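Local coordinates for protein major allergen Dau c 1 (PDB 2WQL) that belongs to the Bet v 1 family of pathogenesis-related plant defence proteins and probably binds small hydrophobic molecules in an internal pocket, at residues 4-15 / 110-120; 64-72 / 83-91. The protein carries 4 engineered substitutions. All coordinates share one frame; numbering follows the deposited sequence.

Contact 1: 4-15 / 110-120; sequences QSHSLEITSSVS and GGSITKTTAIF. With P4C (O-acetaldehydyl-hexaethylene glycol), chain E.
Ser-12, Ser-112 and Thr-114 are buried on the inner face of this contact. OG of Ser-112 donates to Val-14 O at 2.9 Å, from somewhat outside the carbonyl plane. Its chi1 of 58° sets OG between its backbone N and carbonyl carbon, turned to that oxygen. One water donates to Ser-112 OG and to Ile-10 O, and bonds Thr-114 OG1. Ser-12 OG accepts from Val-14 N in an ST turn. Ile-19 of helix 16-25 packs over all three residues.

The strands are the first and the last in sequence, neighbours in the antiparallel Bet v 1 sheet. Their backbones bond both ways at His-6/Ala-118, Leu-8/Thr-116, Ile-10/Thr-114 and Ser-12/Ser-112. Leu-8, Ile-10, Thr-114 and Thr-116 point to the side of the bound glycol. Thr-116 belongs to its pocket, and its CG2 lies 3.5 Å from glycol C8.

On the opposite face Glu-9 and Thr-11 are exposed and looser. Glu-9 and Lys-115 run side by side, but OE2 and NZ stay 4.6 Å apart. There Ser-5 OG bonds Ala-108 O, and OG1 of the buried Thr-117 bonds Pro-106 O, both of the second subunit. At the far end, CB of His-6 meets the edge of the Phe-120 ring, 4.1 Å from CE1.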
loop_
_atom_site.group_PDB
_atom_site.type_symbol
_atom_site.label_atom_id
_atom_site.label_comp_id
_atom_site.label_asym_id
_atom_site.label_seq_id
_atom_site.Cartn_x
_atom_site.Cartn_y
_atom_site.Cartn_z
ATOM N N GLN A 4 16.526 -9.084 -19.165
ATOM C CA GLN A 4 15.630 -9.627 -18.146
ATOM C C GLN A 4 15.980 -9.055 -16.786
ATOM O O GLN A 4 17.134 -8.962 -16.444
ATOM C CB GLN A 4 15.713 -11.169 -18.112
ATOM C CG GLN A 4 14.733 -11.837 -17.168
ATOM C CD GLN A 4 14.848 -13.358 -17.130
ATOM O OE1 GLN A 4 15.645 -13.947 -17.839
ATOM N NE2 GLN A 4 14.048 -13.992 -16.294
ATOM N N SER A 5 14.975 -8.665 -16.015
ATOM C CA SER A 5 15.230 -8.086 -14.705
ATOM C C SER A 5 14.196 -8.510 -13.650
ATOM O O SER A 5 13.149 -9.052 -13.965
ATOM C CB SER A 5 15.298 -6.560 -14.813
ATOM O OG SER A 5 14.014 -6.049 -15.073
ATOM N N HIS A 6 14.513 -8.268 -12.391
ATOM C CA HIS A 6 13.623 -8.658 -11.301
ATOM C C HIS A 6 13.890 -7.804 -10.087
ATOM O O HIS A 6 15.023 -7.400 -9.838
ATOM C CB HIS A 6 13.854 -10.123 -10.942
ATOM C CG HIS A 6 13.040 -10.603 -9.785
ATOM N ND1 HIS A 6 11.679 -10.823 -9.873
ATOM C CD2 HIS A 6 13.395 -10.922 -8.514
ATOM C CE1 HIS A 6 11.228 -11.247 -8.702
ATOM N NE2 HIS A 6 12.248 -11.315 -7.859
ATOM N N SER A 7 12.858 -7.510 -9.319
ATOM C CA SER A 7 13.108 -6.793 -8.094
ATOM C C SER A 7 12.544 -7.496 -6.883
ATOM O O SER A 7 11.573 -8.230 -6.973
ATOM C CB SER A 7 12.586 -5.362 -8.185
ATOM O OG SER A 7 11.181 -5.353 -8.199
ATOM N N LEU A 8 13.198 -7.253 -5.753
ATOM C CA LEU A 8 12.847 -7.830 -4.464
ATOM C C LEU A 8 12.832 -6.720 -3.431
ATOM O O LEU A 8 13.780 -5.938 -3.340
ATOM C CB LEU A 8 13.892 -8.874 -4.061
ATOM C CG LEU A 8 13.744 -9.467 -2.658
ATOM C CD1 LEU A 8 12.469 -10.341 -2.565
ATOM C CD2 LEU A 8 15.017 -10.252 -2.278
ATOM N N GLU A 9 11.765 -6.658 -2.646
ATOM C CA GLU A 9 11.662 -5.673 -1.580
ATOM C C GLU A 9 11.521 -6.408 -0.270
ATOM O O GLU A 9 10.748 -7.356 -0.179
ATOM C CB GLU A 9 10.476 -4.750 -1.811
ATOM C CG GLU A 9 10.690 -3.853 -3.010
ATOM C CD GLU A 9 9.653 -2.739 -3.136
ATOM O OE1 GLU A 9 8.713 -2.649 -2.292
ATOM O OE2 GLU A 9 9.792 -1.939 -4.100
ATOM N N ILE A 10 12.290 -6.000 0.735
ATOM C CA ILE A 10 12.170 -6.602 2.056
ATOM C C ILE A 10 11.930 -5.513 3.098
ATOM O O ILE A 10 12.697 -4.575 3.229
ATOM C CB ILE A 10 13.415 -7.429 2.440
ATOM C CG1 ILE A 10 13.725 -8.491 1.384
ATOM C CG2 ILE A 10 13.206 -8.102 3.773
ATOM C CD1 ILE A 10 15.132 -9.052 1.464
ATOM N N THR A 11 10.847 -5.659 3.839
ATOM C CA THR A 11 10.483 -4.716 4.886
ATOM C C THR A 11 11.089 -5.136 6.222
ATOM O O THR A 11 11.192 -6.329 6.522
ATOM C CB THR A 11 8.943 -4.629 5.016
ATOM O OG1 THR A 11 8.410 -4.102 3.798
ATOM C CG2 THR A 11 8.522 -3.711 6.139
ATOM N N SER A 12 11.483 -4.146 7.016
ATOM C CA SER A 12 12.038 -4.376 8.338
ATOM C C SER A 12 11.631 -3.274 9.296
ATOM O O SER A 12 11.467 -2.139 8.901
ATOM C CB SER A 12 13.567 -4.440 8.276
ATOM O OG SER A 12 14.136 -4.619 9.571
ATOM N N SER A 13 11.486 -3.614 10.568
ATOM C CA SER A 13 11.218 -2.622 11.601
ATOM C C SER A 13 12.498 -1.965 12.083
ATOM O O SER A 13 12.429 -0.977 12.803
ATOM C CB SER A 13 10.493 -3.251 12.794
ATOM O OG SER A 13 11.271 -4.264 13.394
ATOM N N VAL A 14 13.652 -2.521 11.711
ATOM C CA VAL A 14 14.945 -1.933 12.033
ATOM C C VAL A 14 15.222 -0.751 11.087
ATOM O O VAL A 14 14.792 -0.747 9.933
ATOM C CB VAL A 14 16.089 -2.971 11.918
ATOM C CG1 VAL A 14 17.437 -2.305 12.091
ATOM C CG2 VAL A 14 15.909 -4.089 12.932
ATOM N N SER A 15 15.947 0.249 11.577
ATOM C CA SER A 15 16.198 1.467 10.805
ATOM C C SER A 15 17.100 1.210 9.605
ATOM O O SER A 15 17.848 0.241 9.573
ATOM C CB SER A 15 16.820 2.540 11.697
ATOM O OG SER A 15 18.189 2.270 11.930
ATOM N N GLY A 110 9.961 4.555 11.302
ATOM C CA GLY A 110 11.319 4.375 11.827
ATOM C C GLY A 110 11.968 3.081 11.371
ATOM O O GLY A 110 13.097 2.791 11.771
ATOM N N GLY A 111 11.265 2.305 10.545
ATOM C CA GLY A 111 11.826 1.108 9.935
ATOM C C GLY A 111 12.379 1.406 8.561
ATOM O O GLY A 111 12.750 2.547 8.281
ATOM N N SER A 112 12.434 0.381 7.708
ATOM C CA SER A 112 13.044 0.506 6.389
ATOM C C SER A 112 12.513 -0.493 5.360
ATOM O O SER A 112 11.915 -1.492 5.717
ATOM C CB SER A 112 14.558 0.331 6.515
ATOM O OG SER A 112 14.897 -0.936 7.091
ATOM N N ILE A 113 12.724 -0.184 4.085
ATOM C CA ILE A 113 12.501 -1.114 2.983
ATOM C C ILE A 113 13.806 -1.228 2.223
ATOM O O ILE A 113 14.375 -0.219 1.833
ATOM C CB ILE A 113 11.427 -0.626 1.991
ATOM C CG1 ILE A 113 10.067 -0.463 2.677
ATOM C CG2 ILE A 113 11.255 -1.625 0.869
ATOM C CD1 ILE A 113 9.047 0.265 1.849
ATOM N N THR A 114 14.283 -2.451 2.022
ATOM C CA THR A 114 15.496 -2.697 1.257
ATOM C C THR A 114 15.044 -3.134 -0.142
ATOM O O THR A 114 14.423 -4.199 -0.299
ATOM C CB THR A 114 16.377 -3.771 1.944
ATOM O OG1 THR A 114 16.825 -3.270 3.206
ATOM C CG2 THR A 114 17.573 -4.128 1.117
ATOM N N LYS A 115 15.338 -2.303 -1.138
ATOM C CA LYS A 115 14.902 -2.525 -2.515
ATOM C C LYS A 115 16.076 -2.969 -3.381
ATOM O O LYS A 115 17.055 -2.212 -3.495
ATOM C CB LYS A 115 14.314 -1.228 -3.074
ATOM C CG LYS A 115 13.115 -0.688 -2.252
ATOM C CD LYS A 115 12.465 0.548 -2.874
ATOM C CE LYS A 115 11.147 0.908 -2.185
ATOM N NZ LYS A 115 10.699 2.318 -2.499
ATOM N N THR A 116 15.993 -4.168 -3.974
ATOM C CA THR A 116 17.048 -4.685 -4.849
ATOM C C THR A 116 16.516 -4.947 -6.246
ATOM O O THR A 116 15.465 -5.537 -6.416
ATOM C CB THR A 116 17.661 -5.996 -4.324
ATOM O OG1 THR A 116 18.085 -5.808 -2.968
ATOM C CG2 THR A 116 18.861 -6.429 -5.193
ATOM N N THR A 117 17.268 -4.509 -7.240
ATOM C CA THR A 117 16.981 -4.802 -8.634
ATOM C C THR A 117 18.112 -5.660 -9.172
ATOM O O THR A 117 19.279 -5.307 -9.036
ATOM C CB THR A 117 16.924 -3.498 -9.467
ATOM O OG1 THR A 117 15.860 -2.673 -8.974
ATOM C CG2 THR A 117 16.741 -3.817 -10.951
ATOM N N ALA A 118 17.756 -6.784 -9.773
ATOM C CA ALA A 118 18.699 -7.689 -10.386
ATOM C C ALA A 118 18.468 -7.673 -11.903
ATOM O O ALA A 118 17.304 -7.750 -12.366
ATOM C CB ALA A 118 18.499 -9.065 -9.835
ATOM N N ILE A 119 19.565 -7.570 -12.666
ATOM C CA ILE A 119 19.514 -7.611 -14.120
ATOM C C ILE A 119 20.360 -8.774 -14.594
ATOM O O ILE A 119 21.550 -8.834 -14.289
ATOM C CB ILE A 119 20.010 -6.308 -14.735
ATOM C CG1 ILE A 119 19.177 -5.127 -14.216
ATOM C CG2 ILE A 119 19.950 -6.389 -16.253
ATOM C CD1 ILE A 119 19.740 -3.776 -14.556
ATOM N N PHE A 120 19.731 -9.706 -15.315
ATOM C CA PHE A 120 20.388 -10.924 -15.783
ATOM C C PHE A 120 20.877 -10.774 -17.227
ATOM O O PHE A 120 20.081 -10.669 -18.160
ATOM C CB PHE A 120 19.433 -12.123 -15.695
ATOM C CG PHE A 120 18.797 -12.299 -14.351
ATOM C CD1 PHE A 120 17.552 -11.776 -14.096
ATOM C CD2 PHE A 120 19.450 -12.994 -13.341
ATOM C CE1 PHE A 120 16.958 -11.938 -12.856
ATOM C CE2 PHE A 120 18.872 -13.164 -12.098
ATOM C CZ PHE A 120 17.627 -12.632 -11.851
HETATM O O1 P4C E . 27.049 -7.619 1.053
HETATM C C2 P4C E . 26.305 -8.056 0.178
HETATM C C3 P4C E . 24.943 -7.441 -0.088
HETATM O O4 P4C E . 24.366 -8.123 -1.217
HETATM C C5 P4C E . 23.292 -7.455 -1.916
HETATM C C6 P4C E . 23.174 -8.064 -3.320
HETATM O O7 P4C E . 22.186 -9.090 -3.359
HETATM C C8 P4C E . 20.819 -8.626 -3.295
HETATM C C9 P4C E . 19.952 -9.352 -2.241
HETATM O O10 P4C E . 19.565 -8.453 -1.173
HETATM C C11 P4C E . 19.203 -9.104 0.060
HETATM C C12 P4C E . 20.256 -8.881 1.144
HETATM O O13 P4C E . 20.809 -10.134 1.576
HETATM C C14 P4C E . 21.760 -10.037 2.645
HETATM C C15 P4C E . 23.154 -9.717 2.115
HETATM O O16 P4C E . 23.974 -10.886 2.075
HETATM C C17 P4C E . 24.993 -10.876 1.045
HETATM C C18 P4C E . 25.243 -12.295 0.485
HETATM O O19 P4C E . 25.800 -12.289 -0.853
HETATM C C20 P4C E . 24.886 -12.676 -1.900
HETATM C C21 P4C E . 25.254 -11.974 -3.223
HETATM O O22 P4C E . 24.161 -11.269 -3.859
HETATM O O HOH W 1 14.790 -3.034 5.156
#

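Contact 2: 64-72 / 83-91. Engineered in segment 64-72: Thr-66 (natural residue Ser).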
loop_
_atom_site.group_PDB
_atom_site.type_symbol
_atom_site.label_atom_id
_atom_site.label_comp_id
_atom_site.label_asym_id
_atom_site.label_seq_id
_atom_site.Cartn_x
_atom_site.Cartn_y
_atom_site.Cartn_z
ATOM N N ILE A 64 22.964 -24.296 -4.940
ATOM C CA ILE A 64 24.074 -23.443 -5.413
ATOM C C ILE A 64 25.276 -23.680 -4.507
ATOM O O ILE A 64 25.181 -23.426 -3.306
ATOM C CB ILE A 64 23.726 -21.962 -5.318
ATOM C CG1 ILE A 64 22.534 -21.619 -6.226
ATOM C CG2 ILE A 64 24.932 -21.113 -5.681
ATOM C CD1 ILE A 64 22.047 -20.136 -6.082
ATOM N N THR A 65 26.394 -24.158 -5.061
ATOM C CA THR A 65 27.586 -24.444 -4.244
ATOM C C THR A 65 28.653 -23.326 -4.252
ATOM O O THR A 65 29.417 -23.211 -3.283
ATOM C CB THR A 65 28.269 -25.790 -4.630
ATOM O OG1 THR A 65 29.188 -25.589 -5.705
ATOM C CG2 THR A 65 27.238 -26.835 -5.035
ATOM N N THR A 66 28.724 -22.534 -5.326
ATOM C CA THR A 66 29.767 -21.495 -5.460
ATOM C C THR A 66 29.262 -20.237 -6.149
ATOM O O THR A 66 28.526 -20.322 -7.145
ATOM C CB THR A 66 30.978 -21.982 -6.303
ATOM O OG1 THR A 66 30.517 -22.397 -7.594
ATOM C CG2 THR A 66 31.709 -23.142 -5.644
ATOM N N MET A 67 29.662 -19.075 -5.622
ATOM C CA MET A 67 29.435 -17.788 -6.307
ATOM C C MET A 67 30.542 -16.782 -6.011
ATOM O O MET A 67 31.047 -16.722 -4.891
ATOM C CB MET A 67 28.074 -17.194 -5.959
ATOM C CG MET A 67 27.943 -16.680 -4.565
ATOM S SD MET A 67 26.209 -16.277 -4.226
ATOM C CE MET A 67 25.731 -17.669 -3.188
ATOM N N THR A 68 30.916 -16.025 -7.043
ATOM C CA THR A 68 31.927 -14.987 -6.960
ATOM C C THR A 68 31.231 -13.671 -7.208
ATOM O O THR A 68 30.617 -13.492 -8.257
ATOM C CB THR A 68 33.017 -15.188 -8.027
ATOM O OG1 THR A 68 33.656 -16.450 -7.820
ATOM C CG2 THR A 68 34.066 -14.079 -7.987
ATOM N N VAL A 69 31.332 -12.748 -6.251
ATOM C CA VAL A 69 30.597 -11.480 -6.296
ATOM C C VAL A 69 31.541 -10.288 -6.204
ATOM O O VAL A 69 32.310 -10.187 -5.262
ATOM C CB VAL A 69 29.586 -11.406 -5.140
ATOM C CG1 VAL A 69 28.789 -10.095 -5.178
ATOM C CG2 VAL A 69 28.671 -12.610 -5.192
ATOM N N ARG A 70 31.449 -9.387 -7.177
ATOM C CA ARG A 70 32.257 -8.174 -7.213
ATOM C C ARG A 70 31.428 -7.010 -6.704
ATOM O O ARG A 70 30.270 -6.888 -7.071
ATOM C CB ARG A 70 32.709 -7.892 -8.640
ATOM C CG ARG A 70 33.497 -6.612 -8.830
ATOM C CD ARG A 70 33.869 -6.416 -10.290
ATOM N NE ARG A 70 32.678 -6.157 -11.093
ATOM C CZ ARG A 70 32.439 -6.661 -12.297
ATOM N NH1 ARG A 70 33.293 -7.476 -12.879
ATOM N NH2 ARG A 70 31.317 -6.355 -12.918
ATOM N N THR A 71 32.014 -6.163 -5.860
ATOM C CA THR A 71 31.378 -4.913 -5.452
ATOM C C THR A 71 31.725 -3.833 -6.476
ATOM O O THR A 71 32.898 -3.556 -6.677
ATOM C CB THR A 71 31.895 -4.423 -4.072
ATOM O OG1 THR A 71 31.691 -5.428 -3.066
ATOM C CG2 THR A 71 31.188 -3.112 -3.651
ATOM N N ASP A 72 30.703 -3.232 -7.093
ATOM C CA ASP A 72 30.877 -2.192 -8.105
ATOM C C ASP A 72 30.885 -0.808 -7.471
ATOM O O ASP A 72 31.585 0.080 -7.936
ATOM C CB ASP A 72 29.773 -2.271 -9.148
ATOM C CG ASP A 72 29.700 -3.634 -9.824
ATOM O OD1 ASP A 72 30.672 -4.016 -10.509
ATOM O OD2 ASP A 72 28.656 -4.324 -9.675
ATOM N N SER A 83 26.517 -4.429 -6.898
ATOM C CA SER A 83 27.409 -5.571 -7.006
ATOM C C SER A 83 26.987 -6.515 -8.107
ATOM O O SER A 83 25.805 -6.548 -8.479
ATOM C CB SER A 83 27.427 -6.344 -5.698
ATOM O OG SER A 83 26.128 -6.795 -5.371
ATOM N N THR A 84 27.952 -7.290 -8.614
ATOM C CA THR A 84 27.730 -8.170 -9.764
ATOM C C THR A 84 28.207 -9.575 -9.494
ATOM O O THR A 84 29.317 -9.770 -9.036
ATOM C CB THR A 84 28.473 -7.663 -11.004
ATOM O OG1 THR A 84 28.135 -6.297 -11.228
ATOM C CG2 THR A 84 28.086 -8.477 -12.245
ATOM N N VAL A 85 27.362 -10.555 -9.774
ATOM C CA VAL A 85 27.774 -11.954 -9.671
ATOM C C VAL A 85 28.433 -12.308 -10.991
ATOM O O VAL A 85 27.814 -12.176 -12.041
ATOM C CB VAL A 85 26.586 -12.909 -9.400
ATOM C CG1 VAL A 85 27.093 -14.305 -9.204
ATOM C CG2 VAL A 85 25.778 -12.436 -8.185
ATOM N N ILE A 86 29.689 -12.738 -10.938
ATOM C CA ILE A 86 30.487 -12.911 -12.155
ATOM C C ILE A 86 30.948 -14.343 -12.433
ATOM O O ILE A 86 31.407 -14.636 -13.541
ATOM C CB ILE A 86 31.703 -11.936 -12.175
ATOM C CG1 ILE A 86 32.686 -12.241 -11.046
ATOM C CG2 ILE A 86 31.216 -10.498 -12.067
ATOM C CD1 ILE A 86 34.019 -11.519 -11.186
ATOM N N ASP A 87 30.835 -15.228 -11.446
ATOM C CA ASP A 87 31.274 -16.614 -11.609
ATOM C C ASP A 87 30.532 -17.492 -10.628
ATOM O O ASP A 87 29.935 -16.998 -9.678
ATOM C CB ASP A 87 32.793 -16.753 -11.382
ATOM C CG ASP A 87 33.384 -18.077 -11.959
ATOM O OD1 ASP A 87 32.699 -18.766 -12.750
ATOM O OD2 ASP A 87 34.557 -18.421 -11.631
ATOM N N GLY A 88 30.571 -18.795 -10.880
ATOM C CA GLY A 88 30.028 -19.801 -9.964
ATOM C C GLY A 88 28.910 -20.597 -10.602
ATOM O O GLY A 88 28.371 -20.188 -11.633
ATOM N N ASP A 89 28.538 -21.721 -9.988
ATOM C CA ASP A 89 27.430 -22.538 -10.538
ATOM C C ASP A 89 26.046 -21.858 -10.388
ATOM O O ASP A 89 25.060 -22.318 -10.961
ATOM C CB ASP A 89 27.435 -23.983 -9.987
ATOM C CG ASP A 89 27.255 -24.045 -8.485
ATOM O OD1 ASP A 89 26.794 -23.046 -7.894
ATOM O OD2 ASP A 89 27.560 -25.105 -7.888
ATOM N N ILE A 90 25.997 -20.766 -9.623
ATOM C CA ILE A 90 24.836 -19.874 -9.578
ATOM C C ILE A 90 24.471 -19.339 -10.980
ATOM O O ILE A 90 23.310 -19.030 -11.248
ATOM C CB ILE A 90 25.094 -18.666 -8.627
ATOM C CG1 ILE A 90 23.844 -17.787 -8.500
ATOM C CG2 ILE A 90 26.263 -17.821 -9.116
ATOM C CD1 ILE A 90 23.925 -16.754 -7.374
ATOM N N LEU A 91 25.464 -19.216 -11.867
ATOM C CA LEU A 91 25.218 -18.747 -13.235
ATOM C C LEU A 91 24.649 -19.839 -14.140
ATOM O O LEU A 91 24.444 -19.619 -15.335
ATOM C CB LEU A 91 26.502 -18.202 -13.848
ATOM C CG LEU A 91 27.162 -17.029 -13.119
ATOM C CD1 LEU A 91 28.378 -16.631 -13.913
ATOM C CD2 LEU A 91 26.238 -15.845 -12.913
#
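Asp-89 grips the backbone N atoms of Thr-65 and Thr-66 through its carboxylate, where strand 66-72 starts. This polar cluster holds one end of the contact. OD1 accepts from Thr-65 N on its syn side at 3.1 Å. It also takes Thr-66 N, which comes from above the carboxylate plane. OD2 receives the hydroxyl OG1 of Thr-65 at 2.8 Å, again from out of plane. In return, Asp-89 N donates to OG1 of Thr-66, an engineered residue. The chi1 of 57° at Thr-66 holds OG1 between N and the carbonyl carbon, facing Asp-89 N.

At the other end Thr-84 OG1 donates to Asp-72 OD2 at 2.6 Å, on the syn lone pair. The second oxygen, OD1, forms a salt bridge with Arg-70 NE at 3.0 Å. It sits at the guanidinium edge, in the plane of the group. CG2 of Ile-86 lies over one guanidinium face.

Backbone bonds join the middle. Arg-70 and Thr-84 bond both ways, and Ile-86 N donates to Thr-68 O. The register then slips by one residue, a beta bulge. Beyond it, Thr-68 N reaches Asp-87 O from 48° above the carbonyl plane. Gly-88 CA makes a CA-H...O contact with Thr-66 O.

Apolar contacts come in two places. On the pocket side of this hairpin of the Bet v 1 sheet, Val-69 touches Val-85 through their CG2 methyls. Val-69 and Ser-83 also line the glycol pocket. At the hairpin's end, CG2 of Ile-90 meets CB of Met-67 at 3.7 Å. CG1 of Ile-90 meets CD1 of Ile-64 at 3.8 Å.

The two carboxylates each use both oxygens. Asp-89 is therefore fixed in rotation against Thr-65 and Thr-66, and Asp-72 probably stays charged beside Arg-70.

Both contacts pair antiparallel strands of the same sheet and are partly buried. They share no strand and lie on opposite sides of the centre of the chain, with their own centres about 19 Å apart. Contact 1 joins the first strand to the last in sequence; contact 2 is a local hairpin. Contact 1 gives Thr-116 to the glycol pocket, contact 2 gives Val-69 and Ser-83. In both, most buried residues face the pocket, while Glu-9 and Thr-11 in contact 1 and Asp-87 in contact 2 are exposed. Backbone bonds carry both; contact 1 adds hydroxyls and a water, contact 2 two carboxylates. A second subunit meets contact 1, but no other chain of the assembly touches contact 2.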